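Long-range contacts in biotin transporter BioY (Lactococcus lactis subsp. cremoris, PDB 4DVE), which probably binds biotin within the membrane as the substrate-specific S component of an energy-coupling factor (ECF) type ABC transporter: residues Thr109-Leu120 with Ile134-Val143; Tyr22-Leu33 with Gln51-Leu62. All coordinates share one frame; numbering follows the deposited sequence.

Contact 1: Thr109-Leu120 with Ile134-Val143; sequences TPFLIGFFLKKL and IVLLFGVIFV. With BNG (nonyl beta-D-glucopyranoside), chain F.
Thr109 OG1 faces two carbonyl oxygens: Ala105 O, its hydrogen-bond partner one turn back on its own helix, and Phe138 O, 3.3 Å away across the contact. The two segments form a nearly antiparallel pair of transmembrane helices, crossing at 161°, with knobs-into-holes packing. Thr109 is one knob, seated among Phe138, Gly139, Phe142 and Val143; its OG1 lies tight against Val143 CG2 at 3.2 Å. Ile113 is the next, placing CD1 over the backbone of Val135, 4.0 Å from its CA.

On one flank, Phe138 and Leu112 interlock. Leu112 CB sits over one face of the Phe138 ring in a CH-pi contact, 3.9 Å from its centroid, while Leu137 CG covers the opposite face. The Phe116 ring runs almost parallel to that of Phe138 (planes at 10°) but is slid so far that the rings barely overlap, CD2 of Phe116 meeting CE2 of Phe138 at 3.4 Å. Replacing Phe138 by alanine removes the ring, which would probably leave Leu112 CB and the Phe116 ring without the aromatic surface they pack against. Phe142 swings its ring out on a chi1 of 171°, CG opposite the amide N, and offers one face to Leu112 CD1. At the far end, Ile134 CD1 touches Leu117 CD2 at 3.7 Å.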
loop_
_atom_site.group_PDB
_atom_site.type_symbol
_atom_site.label_atom_id
_atom_site.label_comp_id
_atom_site.label_asym_id
_atom_site.label_seq_id
_atom_site.Cartn_x
_atom_site.Cartn_y
_atom_site.Cartn_z
ATOM N N THR A 109 0.853 -5.224 -3.733
ATOM C CA THR A 109 1.971 -4.608 -3.021
ATOM C C THR A 109 2.345 -5.334 -1.720
ATOM O O THR A 109 3.525 -5.620 -1.527
ATOM C CB THR A 109 1.674 -3.111 -2.772
ATOM O OG1 THR A 109 1.632 -2.458 -4.046
ATOM C CG2 THR A 109 2.697 -2.424 -1.854
ATOM N N PRO A 110 1.365 -5.641 -0.849
ATOM C CA PRO A 110 1.767 -6.302 0.418
ATOM C C PRO A 110 2.285 -7.693 0.204
ATOM O O PRO A 110 3.153 -8.116 0.932
ATOM C CB PRO A 110 0.485 -6.318 1.271
ATOM C CG PRO A 110 -0.586 -5.816 0.400
ATOM C CD PRO A 110 -0.044 -5.211 -0.830
ATOM N N PHE A 111 1.798 -8.381 -0.830
ATOM C CA PHE A 111 2.318 -9.696 -1.148
ATOM C C PHE A 111 3.783 -9.602 -1.602
ATOM O O PHE A 111 4.655 -10.314 -1.128
ATOM C CB PHE A 111 1.482 -10.381 -2.244
ATOM C CG PHE A 111 2.109 -11.640 -2.706
ATOM C CD1 PHE A 111 2.870 -11.673 -3.866
ATOM C CD2 PHE A 111 2.057 -12.778 -1.903
ATOM C CE1 PHE A 111 3.510 -12.844 -4.258
ATOM C CE2 PHE A 111 2.693 -13.953 -2.287
ATOM C CZ PHE A 111 3.428 -13.976 -3.461
ATOM N N LEU A 112 4.048 -8.697 -2.531
ATOM C CA LEU A 112 5.395 -8.504 -3.017
ATOM C C LEU A 112 6.342 -8.076 -1.926
ATOM O O LEU A 112 7.419 -8.646 -1.798
ATOM C CB LEU A 112 5.411 -7.501 -4.170
ATOM C CG LEU A 112 4.695 -8.027 -5.413
ATOM C CD1 LEU A 112 4.412 -6.891 -6.430
ATOM C CD2 LEU A 112 5.510 -9.144 -6.064
ATOM N N ILE A 113 5.979 -7.052 -1.165
ATOM C CA ILE A 113 6.844 -6.566 -0.082
ATOM C C ILE A 113 7.087 -7.688 0.957
ATOM O O ILE A 113 8.232 -7.987 1.318
ATOM C CB ILE A 113 6.258 -5.304 0.593
ATOM C CG1 ILE A 113 6.347 -4.101 -0.375
ATOM C CG2 ILE A 113 6.992 -5.001 1.902
ATOM C CD1 ILE A 113 5.763 -2.796 0.166
ATOM N N GLY A 114 6.008 -8.325 1.395
ATOM C CA GLY A 114 6.085 -9.394 2.404
ATOM C C GLY A 114 6.903 -10.588 1.925
ATOM O O GLY A 114 7.717 -11.157 2.680
ATOM N N PHE A 115 6.677 -10.976 0.676
ATOM C CA PHE A 115 7.403 -12.081 0.067
ATOM C C PHE A 115 8.929 -11.865 0.023
ATOM O O PHE A 115 9.703 -12.774 0.341
ATOM C CB PHE A 115 6.910 -12.328 -1.363
ATOM C CG PHE A 115 7.627 -13.459 -2.050
ATOM C CD1 PHE A 115 7.192 -14.769 -1.895
ATOM C CD2 PHE A 115 8.731 -13.215 -2.849
ATOM C CE1 PHE A 115 7.872 -15.824 -2.514
ATOM C CE2 PHE A 115 9.412 -14.255 -3.465
ATOM C CZ PHE A 115 8.984 -15.564 -3.291
ATOM N N PHE A 116 9.363 -10.678 -0.402
ATOM C CA PHE A 116 10.791 -10.417 -0.489
ATOM C C PHE A 116 11.448 -10.120 0.861
ATOM O O PHE A 116 12.640 -10.457 1.057
ATOM C CB PHE A 116 11.103 -9.361 -1.552
ATOM C CG PHE A 116 10.978 -9.891 -2.948
ATOM C CD1 PHE A 116 11.941 -10.782 -3.451
ATOM C CD2 PHE A 116 9.877 -9.602 -3.725
ATOM C CE1 PHE A 116 11.824 -11.306 -4.727
ATOM C CE2 PHE A 116 9.748 -10.119 -4.999
ATOM C CZ PHE A 116 10.726 -10.974 -5.505
ATOM N N LEU A 117 10.700 -9.519 1.792
ATOM C CA LEU A 117 11.215 -9.312 3.148
ATOM C C LEU A 117 11.531 -10.661 3.803
ATOM O O LEU A 117 12.571 -10.822 4.445
ATOM C CB LEU A 117 10.224 -8.562 4.049
ATOM C CG LEU A 117 10.007 -7.082 3.732
ATOM C CD1 LEU A 117 9.014 -6.498 4.751
ATOM C CD2 LEU A 117 11.320 -6.294 3.658
ATOM N N LYS A 118 10.613 -11.606 3.609
ATOM C CA LYS A 118 10.699 -12.968 4.148
ATOM C C LYS A 118 11.820 -13.732 3.454
ATOM O O LYS A 118 12.724 -14.240 4.117
ATOM C CB LYS A 118 9.327 -13.621 3.950
ATOM C CG LYS A 118 9.084 -14.952 4.567
ATOM C CD LYS A 118 7.588 -15.239 4.563
ATOM C CE LYS A 118 7.346 -16.728 4.468
ATOM N NZ LYS A 118 5.927 -17.050 4.205
ATOM N N LYS A 119 11.822 -13.729 2.118
ATOM C CA LYS A 119 12.818 -14.466 1.320
ATOM C C LYS A 119 14.272 -13.977 1.472
ATOM O O LYS A 119 15.212 -14.778 1.417
ATOM C CB LYS A 119 12.442 -14.413 -0.163
ATOM C CG LYS A 119 13.278 -15.301 -1.075
ATOM C CD LYS A 119 13.268 -14.782 -2.510
ATOM C CE LYS A 119 14.098 -15.662 -3.450
ATOM N NZ LYS A 119 14.017 -15.171 -4.862
ATOM N N LEU A 120 14.467 -12.674 1.619
ATOM C CA LEU A 120 15.803 -12.123 1.826
ATOM C C LEU A 120 16.139 -11.945 3.306
ATOM O O LEU A 120 17.150 -11.313 3.620
ATOM C CB LEU A 120 15.932 -10.790 1.095
ATOM C CG LEU A 120 15.666 -10.882 -0.414
ATOM C CD1 LEU A 120 15.594 -9.497 -1.039
ATOM C CD2 LEU A 120 16.727 -11.739 -1.098
ATOM N N ILE A 134 13.143 -2.493 -1.007
ATOM C CA ILE A 134 11.992 -3.371 -1.306
ATOM C C ILE A 134 10.677 -2.583 -1.271
ATOM O O ILE A 134 9.812 -2.716 -2.174
ATOM C CB ILE A 134 11.944 -4.595 -0.352
ATOM C CG1 ILE A 134 13.161 -5.492 -0.599
ATOM C CG2 ILE A 134 10.641 -5.399 -0.509
ATOM C CD1 ILE A 134 13.464 -6.406 0.591
ATOM N N VAL A 135 10.525 -1.730 -0.266
ATOM C CA VAL A 135 9.320 -0.922 -0.163
ATOM C C VAL A 135 9.224 0.054 -1.346
ATOM O O VAL A 135 8.168 0.203 -1.946
ATOM C CB VAL A 135 9.211 -0.189 1.201
ATOM C CG1 VAL A 135 8.061 0.830 1.177
ATOM C CG2 VAL A 135 9.023 -1.208 2.339
ATOM N N LEU A 136 10.338 0.683 -1.702
ATOM C CA LEU A 136 10.390 1.592 -2.858
ATOM C C LEU A 136 10.001 0.848 -4.142
ATOM O O LEU A 136 9.154 1.311 -4.940
ATOM C CB LEU A 136 11.819 2.115 -3.020
ATOM C CG LEU A 136 12.289 3.411 -3.669
ATOM C CD1 LEU A 136 13.557 3.185 -4.518
ATOM C CD2 LEU A 136 11.233 4.230 -4.385
ATOM N N LEU A 137 10.613 -0.317 -4.342
ATOM C CA LEU A 137 10.384 -1.058 -5.579
ATOM C C LEU A 137 8.910 -1.425 -5.757
ATOM O O LEU A 137 8.322 -1.201 -6.842
ATOM C CB LEU A 137 11.264 -2.291 -5.634
ATOM C CG LEU A 137 11.632 -2.994 -6.920
ATOM C CD1 LEU A 137 12.311 -2.053 -7.934
ATOM C CD2 LEU A 137 12.591 -4.146 -6.547
ATOM N N PHE A 138 8.308 -1.956 -4.705
ATOM C CA PHE A 138 6.957 -2.498 -4.831
ATOM C C PHE A 138 5.830 -1.611 -4.360
ATOM O O PHE A 138 4.726 -1.701 -4.897
ATOM C CB PHE A 138 6.880 -3.860 -4.207
ATOM C CG PHE A 138 7.835 -4.842 -4.818
ATOM C CD1 PHE A 138 7.718 -5.198 -6.142
ATOM C CD2 PHE A 138 8.844 -5.412 -4.065
ATOM C CE1 PHE A 138 8.588 -6.113 -6.709
ATOM C CE2 PHE A 138 9.728 -6.313 -4.628
ATOM C CZ PHE A 138 9.597 -6.667 -5.952
ATOM N N GLY A 139 6.094 -0.755 -3.380
ATOM C CA GLY A 139 5.098 0.180 -2.904
ATOM C C GLY A 139 5.073 1.495 -3.669
ATOM O O GLY A 139 4.088 2.193 -3.628
ATOM N N VAL A 140 6.169 1.843 -4.341
ATOM C CA VAL A 140 6.262 3.118 -5.041
ATOM C C VAL A 140 6.393 2.918 -6.561
ATOM O O VAL A 140 5.480 3.290 -7.289
ATOM C CB VAL A 140 7.388 4.017 -4.490
ATOM C CG1 VAL A 140 7.439 5.342 -5.274
ATOM C CG2 VAL A 140 7.183 4.243 -2.983
ATOM N N ILE A 141 7.473 2.280 -7.023
ATOM C CA ILE A 141 7.738 2.152 -8.455
ATOM C C ILE A 141 6.702 1.274 -9.194
ATOM O O ILE A 141 6.128 1.709 -10.214
ATOM C CB ILE A 141 9.172 1.656 -8.770
ATOM C CG1 ILE A 141 10.239 2.558 -8.098
ATOM C CG2 ILE A 141 9.350 1.612 -10.282
ATOM C CD1 ILE A 141 10.169 4.055 -8.447
ATOM N N PHE A 142 6.472 0.062 -8.672
ATOM C CA PHE A 142 5.446 -0.864 -9.196
ATOM C C PHE A 142 4.067 -0.188 -9.234
ATOM O O PHE A 142 3.427 -0.130 -10.279
ATOM C CB PHE A 142 5.372 -2.135 -8.327
ATOM C CG PHE A 142 4.208 -3.037 -8.643
ATOM C CD1 PHE A 142 4.156 -3.731 -9.866
ATOM C CD2 PHE A 142 3.173 -3.194 -7.747
ATOM C CE1 PHE A 142 3.094 -4.577 -10.150
ATOM C CE2 PHE A 142 2.104 -4.021 -8.029
ATOM C CZ PHE A 142 2.059 -4.717 -9.225
ATOM N N VAL A 143 3.629 0.349 -8.103
ATOM C CA VAL A 143 2.338 1.039 -8.014
ATOM C C VAL A 143 2.175 2.208 -9.007
ATOM O O VAL A 143 1.175 2.250 -9.763
ATOM C CB VAL A 143 2.048 1.484 -6.567
ATOM C CG1 VAL A 143 0.838 2.434 -6.480
ATOM C CG2 VAL A 143 1.891 0.238 -5.665
HETATM C C1 BNG F . 2.361 -16.832 0.281
HETATM C C2 BNG F . 3.341 -17.058 1.426
HETATM C C3 BNG F . 4.781 -17.003 0.929
HETATM C C4 BNG F . 4.970 -17.887 -0.298
HETATM C C5 BNG F . 3.892 -17.613 -1.339
HETATM C C6 BNG F . 4.035 -18.551 -2.532
HETATM C "C1'" BNG F . 0.068 -16.506 -0.182
HETATM C "C2'" BNG F . -0.815 -15.454 0.479
HETATM C "C3'" BNG F . -2.226 -15.484 -0.098
HETATM C "C4'" BNG F . -2.780 -14.074 -0.258
HETATM C "C5'" BNG F . -4.250 -14.018 0.142
HETATM C "C6'" BNG F . -5.067 -13.244 -0.886
HETATM C "C7'" BNG F . -6.144 -12.406 -0.210
HETATM C "C8'" BNG F . -7.081 -11.785 -1.240
HETATM C "C9'" BNG F . -8.062 -10.841 -0.581
HETATM O O1 BNG F . 1.026 -16.981 0.761
HETATM O O2 BNG F . 3.143 -16.054 2.427
HETATM O O3 BNG F . 5.662 -17.438 1.972
HETATM O O4 BNG F . 6.259 -17.640 -0.870
HETATM O O5 BNG F . 2.606 -17.788 -0.748
HETATM O O6 BNG F . 2.790 -19.218 -2.766
#

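Contact 2: Tyr22-Leu33 with Gln51-Leu62; sequences YSAFMTAFIIIL and QNMGIMMAGGLL. With BNG (nonyl beta-D-glucopyranoside), chain E; BTN (biotin), chain D.
The Phe29 ring is approached obliquely by the selenium of Met57, a selenomethionine, in a Met-aromatic contact: SE lies 3.6 Å from Phe29 CE2, with its direction from the ring centre 64° off the normal. Tyr22, at the other end of the same helix, uses its ring differently. Its CB meets Leu62 CD2 at 3.7 Å, while the ring leads away from the helix pair and stacks with Phe193.

Beyond Phe29 the two nearly antiparallel helices close up on a glycine. The CA atoms of Ile30 and Gly54 are 4.9 Å apart, and a beta carbon on Gly54 would collide with Ile30 CG1. Leu33 packs on the same glycine, bringing CD1 to 3.5 Å from Gly54 N. Met26, also a selenomethionine, is the knob in a hole formed by Gly54, Met57, Ala58 and Leu62. Its CG is anti to the backbone N (chi1 -171°); the bend at chi2 (68°) lays SE along Ala58, and a further bend at chi3 carries CE to 3.2 Å from Gly54 O. Near Gln51, a water donates to Leu33 O at 2.9 Å and accepts a weak bond from Gln51 N, joining the two ends of the connection that links the helices.

On the outer side of residues 22-33 a nonyl glucoside donates from O2 to Thr27 OG1 at 2.7 Å, and Thr27 OG1 is also bonded to Ser70 O. Asn52 turns away from this pair into the biotin pocket, bonded to Lys176 and Asp173. Helix 52-80 thus lies among three others: helix 13-33 packs on one flank, Met53 and Met57 reach Thr180 of helix 170-189, and Ile55 rests on Trp106 and Thr109 of helix 100-119.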
loop_
_atom_site.group_PDB
_atom_site.type_symbol
_atom_site.label_atom_id
_atom_site.label_comp_id
_atom_site.label_asym_id
_atom_site.label_seq_id
_atom_site.Cartn_x
_atom_site.Cartn_y
_atom_site.Cartn_z
ATOM N N TYR A 22 -4.642 -7.369 14.669
ATOM C CA TYR A 22 -3.677 -6.642 13.832
ATOM C C TYR A 22 -4.150 -6.412 12.402
ATOM O O TYR A 22 -3.953 -5.331 11.827
ATOM C CB TYR A 22 -2.359 -7.413 13.762
ATOM C CG TYR A 22 -1.578 -7.572 15.053
ATOM C CD1 TYR A 22 -1.725 -6.691 16.130
ATOM C CD2 TYR A 22 -0.627 -8.585 15.157
ATOM C CE1 TYR A 22 -0.958 -6.844 17.293
ATOM C CE2 TYR A 22 0.157 -8.728 16.281
ATOM C CZ TYR A 22 -0.006 -7.861 17.349
ATOM O OH TYR A 22 0.789 -8.065 18.456
ATOM N N SER A 23 -4.753 -7.436 11.813
ATOM C CA SER A 23 -5.269 -7.324 10.464
ATOM C C SER A 23 -6.415 -6.308 10.397
ATOM O O SER A 23 -6.463 -5.490 9.483
ATOM C CB SER A 23 -5.706 -8.696 9.959
ATOM O OG SER A 23 -4.567 -9.532 9.813
ATOM N N ALA A 24 -7.318 -6.353 11.385
ATOM C CA ALA A 24 -8.413 -5.387 11.477
ATOM C C ALA A 24 -7.859 -3.990 11.691
ATOM O O ALA A 24 -8.295 -3.059 11.027
ATOM C CB ALA A 24 -9.420 -5.766 12.561
ATOM N N PHE A 25 -6.866 -3.847 12.574
ATOM C CA PHE A 25 -6.224 -2.541 12.770
ATOM C C PHE A 25 -5.600 -1.945 11.489
ATOM O O PHE A 25 -5.702 -0.740 11.235
ATOM C CB PHE A 25 -5.171 -2.580 13.882
ATOM C CG PHE A 25 -4.482 -1.261 14.076
ATOM C CD1 PHE A 25 -4.982 -0.324 14.964
ATOM C CD2 PHE A 25 -3.355 -0.930 13.319
ATOM C CE1 PHE A 25 -4.359 0.911 15.124
ATOM C CE2 PHE A 25 -2.739 0.302 13.468
ATOM C CZ PHE A 25 -3.237 1.220 14.377
HETATM N N MSE A 26 -4.950 -2.793 10.707
HETATM C CA MSE A 26 -4.254 -2.378 9.491
HETATM C C MSE A 26 -5.260 -1.878 8.481
HETATM O O MSE A 26 -5.042 -0.824 7.896
HETATM C CB MSE A 26 -3.391 -3.558 8.989
HETATM C CG MSE A 26 -2.444 -3.205 7.858
HETATM SE SE MSE A 26 -1.020 -1.982 8.498
HETATM C CE MSE A 26 -1.695 -0.424 7.536
ATOM N N THR A 27 -6.362 -2.623 8.293
ATOM C CA THR A 27 -7.480 -2.215 7.440
ATOM C C THR A 27 -8.079 -0.873 7.902
ATOM O O THR A 27 -8.246 0.047 7.105
ATOM C CB THR A 27 -8.578 -3.295 7.417
ATOM O OG1 THR A 27 -8.045 -4.540 6.924
ATOM C CG2 THR A 27 -9.790 -2.849 6.574
ATOM N N ALA A 28 -8.327 -0.751 9.195
ATOM C CA ALA A 28 -8.850 0.493 9.767
ATOM C C ALA A 28 -7.872 1.664 9.571
ATOM O O ALA A 28 -8.307 2.790 9.269
ATOM C CB ALA A 28 -9.173 0.308 11.253
ATOM N N PHE A 29 -6.569 1.391 9.730
ATOM C CA PHE A 29 -5.530 2.418 9.583
ATOM C C PHE A 29 -5.472 2.982 8.160
ATOM O O PHE A 29 -5.383 4.202 7.943
ATOM C CB PHE A 29 -4.168 1.848 9.991
ATOM C CG PHE A 29 -3.072 2.858 10.007
ATOM C CD1 PHE A 29 -2.990 3.781 11.032
ATOM C CD2 PHE A 29 -2.145 2.914 8.986
ATOM C CE1 PHE A 29 -1.984 4.735 11.047
ATOM C CE2 PHE A 29 -1.138 3.862 8.998
ATOM C CZ PHE A 29 -1.061 4.781 10.021
ATOM N N ILE A 30 -5.561 2.089 7.190
ATOM C CA ILE A 30 -5.593 2.482 5.800
ATOM C C ILE A 30 -6.805 3.384 5.516
ATOM O O ILE A 30 -6.706 4.424 4.797
ATOM C CB ILE A 30 -5.598 1.249 4.884
ATOM C CG1 ILE A 30 -4.277 0.464 4.996
ATOM C CG2 ILE A 30 -5.841 1.689 3.430
ATOM C CD1 ILE A 30 -4.374 -0.989 4.512
ATOM N N ILE A 31 -7.947 3.000 6.084
ATOM C CA ILE A 31 -9.187 3.788 5.984
ATOM C C ILE A 31 -9.021 5.170 6.626
ATOM O O ILE A 31 -9.373 6.180 6.014
ATOM C CB ILE A 31 -10.402 3.037 6.595
ATOM C CG1 ILE A 31 -10.734 1.782 5.766
ATOM C CG2 ILE A 31 -11.628 3.965 6.677
ATOM C CD1 ILE A 31 -11.735 0.833 6.407
ATOM N N ILE A 32 -8.463 5.223 7.834
ATOM C CA ILE A 32 -8.227 6.505 8.537
ATOM C C ILE A 32 -7.330 7.465 7.711
ATOM O O ILE A 32 -7.606 8.651 7.636
ATOM C CB ILE A 32 -7.648 6.255 9.961
ATOM C CG1 ILE A 32 -8.741 5.649 10.866
ATOM C CG2 ILE A 32 -7.121 7.548 10.602
ATOM C CD1 ILE A 32 -8.212 5.003 12.136
ATOM N N LEU A 33 -6.284 6.943 7.073
ATOM C CA LEU A 33 -5.433 7.756 6.196
ATOM C C LEU A 33 -6.207 8.408 5.046
ATOM O O LEU A 33 -5.880 9.505 4.607
ATOM C CB LEU A 33 -4.262 6.928 5.651
ATOM C CG LEU A 33 -3.205 6.418 6.654
ATOM C CD1 LEU A 33 -2.216 5.530 5.901
ATOM C CD2 LEU A 33 -2.492 7.533 7.389
ATOM N N GLN A 51 -2.968 7.812 1.638
ATOM C CA GLN A 51 -3.478 6.465 1.928
ATOM C C GLN A 51 -2.586 5.308 1.426
ATOM O O GLN A 51 -2.557 4.223 2.029
ATOM C CB GLN A 51 -4.930 6.373 1.415
ATOM C CG GLN A 51 -5.642 5.084 1.644
ATOM C CD GLN A 51 -7.149 5.181 1.399
ATOM O OE1 GLN A 51 -7.959 5.039 2.341
ATOM N NE2 GLN A 51 -7.533 5.381 0.153
ATOM N N ASN A 52 -1.855 5.528 0.321
ATOM C CA ASN A 52 -0.946 4.517 -0.166
ATOM C C ASN A 52 0.164 4.143 0.831
ATOM O O ASN A 52 0.722 3.056 0.748
ATOM C CB ASN A 52 -0.383 4.844 -1.561
ATOM C CG ASN A 52 0.434 6.105 -1.590
ATOM O OD1 ASN A 52 0.059 7.100 -0.968
ATOM N ND2 ASN A 52 1.552 6.084 -2.338
HETATM N N MSE A 53 0.461 5.000 1.801
HETATM C CA MSE A 53 1.429 4.636 2.843
HETATM C C MSE A 53 0.983 3.400 3.640
HETATM O O MSE A 53 1.812 2.535 4.027
HETATM C CB MSE A 53 1.631 5.831 3.774
HETATM C CG MSE A 53 2.680 5.499 4.841
HETATM SE SE MSE A 53 3.122 7.087 5.934
HETATM C CE MSE A 53 1.453 7.136 6.970
ATOM N N GLY A 54 -0.307 3.331 3.960
ATOM C CA GLY A 54 -0.830 2.198 4.728
ATOM C C GLY A 54 -0.704 0.888 3.950
ATOM O O GLY A 54 -0.506 -0.182 4.538
ATOM N N ILE A 55 -0.872 0.987 2.634
ATOM C CA ILE A 55 -0.704 -0.128 1.739
ATOM C C ILE A 55 0.736 -0.633 1.815
ATOM O O ILE A 55 0.969 -1.829 1.815
ATOM C CB ILE A 55 -1.012 0.231 0.263
ATOM C CG1 ILE A 55 -2.415 0.849 0.115
ATOM C CG2 ILE A 55 -0.867 -1.012 -0.620
ATOM C CD1 ILE A 55 -3.538 0.002 0.694
HETATM N N MSE A 56 1.682 0.295 1.916
HETATM C CA MSE A 56 3.096 -0.039 1.983
HETATM C C MSE A 56 3.461 -0.746 3.260
HETATM O O MSE A 56 4.333 -1.635 3.256
HETATM C CB MSE A 56 3.968 1.221 1.924
HETATM C CG MSE A 56 3.917 1.887 0.580
HETATM SE SE MSE A 56 5.077 3.490 0.571
HETATM C CE MSE A 56 4.039 4.594 -0.696
HETATM N N MSE A 57 2.843 -0.339 4.365
HETATM C CA MSE A 57 3.150 -0.902 5.683
HETATM C C MSE A 57 2.622 -2.298 5.944
HETATM O O MSE A 57 3.204 -3.040 6.756
HETATM C CB MSE A 57 2.522 -0.007 6.751
HETATM C CG MSE A 57 3.212 1.351 6.863
HETATM SE SE MSE A 57 2.077 2.603 7.899
HETATM C CE MSE A 57 1.908 1.462 9.503
ATOM N N ALA A 58 1.511 -2.654 5.295
ATOM C CA ALA A 58 0.768 -3.892 5.576
ATOM C C ALA A 58 1.614 -5.164 5.445
ATOM O O ALA A 58 1.584 -6.032 6.334
ATOM C CB ALA A 58 -0.467 -3.980 4.674
ATOM N N GLY A 59 2.327 -5.291 4.328
ATOM C CA GLY A 59 3.211 -6.453 4.085
ATOM C C GLY A 59 4.430 -6.544 4.994
ATOM O O GLY A 59 4.895 -7.641 5.315
ATOM N N GLY A 60 4.958 -5.398 5.425
ATOM C CA GLY A 60 6.100 -5.376 6.325
ATOM C C GLY A 60 5.740 -5.699 7.764
ATOM O O GLY A 60 6.622 -6.041 8.568
ATOM N N LEU A 61 4.460 -5.559 8.100
ATOM C CA LEU A 61 3.975 -5.915 9.440
ATOM C C LEU A 61 3.396 -7.310 9.504
ATOM O O LEU A 61 3.713 -8.068 10.408
ATOM C CB LEU A 61 2.948 -4.908 9.955
ATOM C CG LEU A 61 3.551 -3.572 10.382
ATOM C CD1 LEU A 61 2.469 -2.513 10.660
ATOM C CD2 LEU A 61 4.497 -3.796 11.561
ATOM N N LEU A 62 2.548 -7.649 8.541
ATOM C CA LEU A 62 1.742 -8.840 8.630
ATOM C C LEU A 62 2.150 -9.891 7.637
ATOM O O LEU A 62 1.517 -10.944 7.552
ATOM C CB LEU A 62 0.267 -8.451 8.443
ATOM C CG LEU A 62 -0.295 -7.590 9.596
ATOM C CD1 LEU A 62 -1.756 -7.226 9.385
ATOM C CD2 LEU A 62 -0.094 -8.258 10.964
HETATM C C1 BNG E . -11.089 -6.969 8.572
HETATM C C2 BNG E . -9.714 -7.628 8.554
HETATM C C3 BNG E . -9.830 -9.126 8.296
HETATM C C4 BNG E . -10.865 -9.761 9.217
HETATM C C5 BNG E . -12.170 -8.974 9.195
HETATM C C6 BNG E . -13.180 -9.564 10.173
HETATM C "C1'" BNG E . -12.216 -4.948 9.043
HETATM C "C2'" BNG E . -12.058 -3.684 9.879
HETATM C "C3'" BNG E . -12.922 -2.555 9.329
HETATM C "C4'" BNG E . -12.593 -1.233 10.015
HETATM C "C5'" BNG E . -13.521 -0.124 9.534
HETATM C "C6'" BNG E . -13.044 1.238 10.027
HETATM C "C7'" BNG E . -14.116 2.301 9.814
HETATM C "C8'" BNG E . -13.558 3.696 10.066
HETATM C "C9'" BNG E . -12.909 3.784 11.430
HETATM O O1 BNG E . -10.950 -5.591 8.908
HETATM O O2 BNG E . -8.911 -7.029 7.532
HETATM O O3 BNG E . -8.557 -9.747 8.509
HETATM O O4 BNG E . -11.112 -11.108 8.800
HETATM O O5 BNG E . -11.912 -7.614 9.540
HETATM O O6 BNG E . -14.200 -8.597 10.446
HETATM C C11 BTN D . -8.063 6.790 -5.224
HETATM O O11 BTN D . -8.386 7.034 -4.039
HETATM O O12 BTN D . -8.906 6.891 -6.127
HETATM C C10 BTN D . -6.635 6.342 -5.588
HETATM C C9 BTN D . -5.652 7.507 -5.727
HETATM C C8 BTN D . -4.259 6.993 -6.159
HETATM C C7 BTN D . -3.190 8.086 -6.007
HETATM C C2 BTN D . -1.800 7.608 -6.387
HETATM S S1 BTN D . -1.197 6.379 -5.217
HETATM C C6 BTN D . 0.476 6.625 -5.772
HETATM C C5 BTN D . 0.637 8.121 -6.140
HETATM N N1 BTN D . 1.087 8.885 -5.005
HETATM C C3 BTN D . 0.184 9.765 -4.579
HETATM O O3 BTN D . 0.329 10.542 -3.634
HETATM N N2 BTN D . -0.898 9.672 -5.371
HETATM C C4 BTN D . -0.746 8.706 -6.431
HETATM O O HOH W 1 -5.307 9.771 1.796
#

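How the contacts relate
Helix 52-80 joins the two contacts: it supplies nearly all of residues 51-62 of contact 2 and packs directly on contact 1, where Leu117 CD1 lies 3.5 Å from Gly60 CA and Ile113 CD1 3.6 Å from Met56 O. Their centres are about 14 Å apart. Contact 2 is buried and close to the middle of the chain; contact 1 lies farther out and is partly exposed. Both are nearly antiparallel helix pairs, yet contact 2 draws close at a glycine and fills with selenomethionine and aliphatic chains, whereas contact 1 sets phenylalanine rings against leucine and isoleucine. Each also borders biotin, through Asn52 in contact 2 and Val143 in contact 1, and each touches a detergent molecule.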